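Local coordinates for protein probable ribose-5-phosphate isomerase B (PDB 6MU0) that probably catalyses the interconversion of ribulose 5-phosphate and ribose 5-phosphate in the non-oxidative pentose phosphate pathway, at residues A[114-119]-A[130-135]. Residues are numbered along the deposited sequence; the frame is centred on the assembly and turned at random.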
loop_
_atom_site.group_PDB
_atom_site.type_symbol
_atom_site.label_atom_id
_atom_site.label_comp_id
_atom_site.label_asym_id
_atom_site.label_seq_id
_atom_site.Cartn_x
_atom_site.Cartn_y
_atom_site.Cartn_z
ATOM N N ASN A 114 -0.063 -4.899 4.650
ATOM C CA ASN A 114 -1.386 -4.377 4.338
ATOM C C ASN A 114 -1.351 -3.026 3.640
ATOM O O ASN A 114 -2.414 -2.501 3.295
ATOM C CB ASN A 114 -2.321 -4.376 5.556
ATOM C CG ASN A 114 -1.739 -3.649 6.751
ATOM O OD1 ASN A 114 -0.825 -2.831 6.623
ATOM N ND2 ASN A 114 -2.274 -3.943 7.931
ATOM N N VAL A 115 -0.161 -2.479 3.384
ATOM C CA VAL A 115 -0.001 -1.275 2.587
ATOM C C VAL A 115 1.140 -1.512 1.607
ATOM O O VAL A 115 2.237 -1.930 2.005
ATOM C CB VAL A 115 0.255 -0.025 3.452
ATOM C CG1 VAL A 115 0.604 1.186 2.586
ATOM C CG2 VAL A 115 -0.965 0.289 4.325
ATOM N N LEU A 116 0.862 -1.273 0.329
ATOM C CA LEU A 116 1.812 -1.420 -0.758
ATOM C C LEU A 116 2.260 -0.025 -1.173
ATOM O O LEU A 116 1.424 0.823 -1.504
ATOM C CB LEU A 116 1.113 -2.119 -1.924
ATOM C CG LEU A 116 1.900 -2.229 -3.224
ATOM C CD1 LEU A 116 3.136 -3.096 -3.050
ATOM C CD2 LEU A 116 0.981 -2.785 -4.308
ATOM N N CYS A 117 3.573 0.205 -1.154
ATOM C CA CYS A 117 4.170 1.489 -1.496
ATOM C C CYS A 117 4.915 1.362 -2.817
ATOM O O CYS A 117 5.679 0.406 -3.015
ATOM C CB CYS A 117 5.118 1.949 -0.391
ATOM S SG CYS A 117 4.269 2.124 1.205
ATOM N N LEU A 118 4.690 2.337 -3.703
ATOM C CA LEU A 118 5.134 2.293 -5.087
ATOM C C LEU A 118 5.845 3.588 -5.453
ATOM O O LEU A 118 5.562 4.661 -4.905
ATOM C CB LEU A 118 3.943 2.144 -6.041
ATOM C CG LEU A 118 3.025 0.947 -5.806
ATOM C CD1 LEU A 118 1.821 1.010 -6.724
ATOM C CD2 LEU A 118 3.776 -0.357 -5.991
ATOM N N SER A 119 6.740 3.467 -6.425
ATOM C CA SER A 119 7.493 4.577 -6.994
ATOM C C SER A 119 6.835 5.086 -8.272
ATOM O O SER A 119 6.610 4.314 -9.210
ATOM C CB SER A 119 8.896 4.087 -7.337
ATOM O OG SER A 119 9.615 5.045 -8.096
ATOM N N LYS A 130 1.578 -4.542 -12.631
ATOM C CA LYS A 130 1.934 -5.936 -12.369
ATOM C C LYS A 130 2.238 -6.163 -10.894
ATOM O O LYS A 130 1.889 -7.209 -10.330
ATOM C CB LYS A 130 3.138 -6.338 -13.215
ATOM C CG LYS A 130 2.851 -6.335 -14.697
ATOM C CD LYS A 130 4.123 -6.470 -15.508
ATOM C CE LYS A 130 3.858 -6.183 -16.970
ATOM N NZ LYS A 130 5.131 -6.187 -17.738
ATOM N N ILE A 131 2.917 -5.202 -10.266
ATOM C CA ILE A 131 3.201 -5.286 -8.836
ATOM C C ILE A 131 1.903 -5.347 -8.044
ATOM O O ILE A 131 1.728 -6.198 -7.163
ATOM C CB ILE A 131 4.077 -4.093 -8.417
ATOM C CG1 ILE A 131 5.500 -4.253 -8.970
ATOM C CG2 ILE A 131 4.055 -3.901 -6.903
ATOM C CD1 ILE A 131 6.325 -2.983 -8.902
ATOM N N VAL A 132 0.977 -4.432 -8.345
ATOM C CA VAL A 132 -0.323 -4.416 -7.676
ATOM C C VAL A 132 -1.030 -5.753 -7.846
ATOM O O VAL A 132 -1.526 -6.343 -6.878
ATOM C CB VAL A 132 -1.177 -3.246 -8.199
ATOM C CG1 VAL A 132 -2.605 -3.360 -7.696
ATOM C CG2 VAL A 132 -0.586 -1.909 -7.771
ATOM N N ASP A 133 -1.091 -6.254 -9.081
ATOM C CA ASP A 133 -1.820 -7.496 -9.327
ATOM C C ASP A 133 -1.218 -8.661 -8.549
ATOM O O ASP A 133 -1.950 -9.468 -7.961
ATOM C CB ASP A 133 -1.840 -7.815 -10.824
ATOM C CG ASP A 133 -2.839 -6.967 -11.610
ATOM O OD1 ASP A 133 -3.693 -6.285 -11.001
ATOM O OD2 ASP A 133 -2.761 -6.998 -12.855
ATOM N N ASP A 134 0.113 -8.775 -8.539
ATOM C CA ASP A 134 0.734 -9.907 -7.855
ATOM C C ASP A 134 0.620 -9.774 -6.341
ATOM O O ASP A 134 0.464 -10.777 -5.636
ATOM C CB ASP A 134 2.185 -10.085 -8.297
ATOM C CG ASP A 134 2.444 -11.462 -8.891
ATOM O OD1 ASP A 134 1.466 -12.142 -9.283
ATOM O OD2 ASP A 134 3.617 -11.883 -8.951
ATOM N N PHE A 135 0.694 -8.544 -5.828
ATOM C CA PHE A 135 0.495 -8.311 -4.403
ATOM C C PHE A 135 -0.904 -8.733 -3.971
ATOM O O PHE A 135 -1.071 -9.400 -2.943
ATOM C CB PHE A 135 0.731 -6.827 -4.119
ATOM C CG PHE A 135 0.564 -6.436 -2.678
ATOM C CD1 PHE A 135 1.617 -6.567 -1.791
ATOM C CD2 PHE A 135 -0.627 -5.897 -2.219
ATOM C CE1 PHE A 135 1.485 -6.183 -0.474
ATOM C CE2 PHE A 135 -0.770 -5.518 -0.897
ATOM C CZ PHE A 135 0.289 -5.664 -0.024
#
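Leu-116 packs against one face of the Phe-135 ring, the two side chains sliding past each other in opposite directions. Its CB sits over the centre of the ring, 4.0 Å from the Phe-135 centroid and 10° off the normal, a CH-pi contact. With CG anti to the backbone N (chi1 173°), the branch point is carried toward the helix, and the two methyls take different partners: CD1 lies 4.0 Å from Phe-135 CD1 and also touches Ile-131 CG2, while CD2 packs 3.9 Å from Val-132 CG2. Two residues on, Leu-118 reaches the same two helix residues, one with each methyl: CD2 lies 3.7 Å from Ile-131 CG2, and CD1 touches Val-132 CG2. The strand 115-117 and the helix segment run nearly antiparallel (158°), their axes 10.2 Å apart, the packing of a helix on the parallel sheet of a Rossmann-like alpha/beta fold. Val-98 adds to the cover of Leu-116 and Ile-131, Ile-28 of helix 22-34 to that of Leu-118 and Val-132, and Arg-108 makes a cation-pi contact with Phe-135. No hydrogen bond joins the segments: they meet through buried hydrocarbon, so the packing rests on shape, dispersion and the exclusion of water.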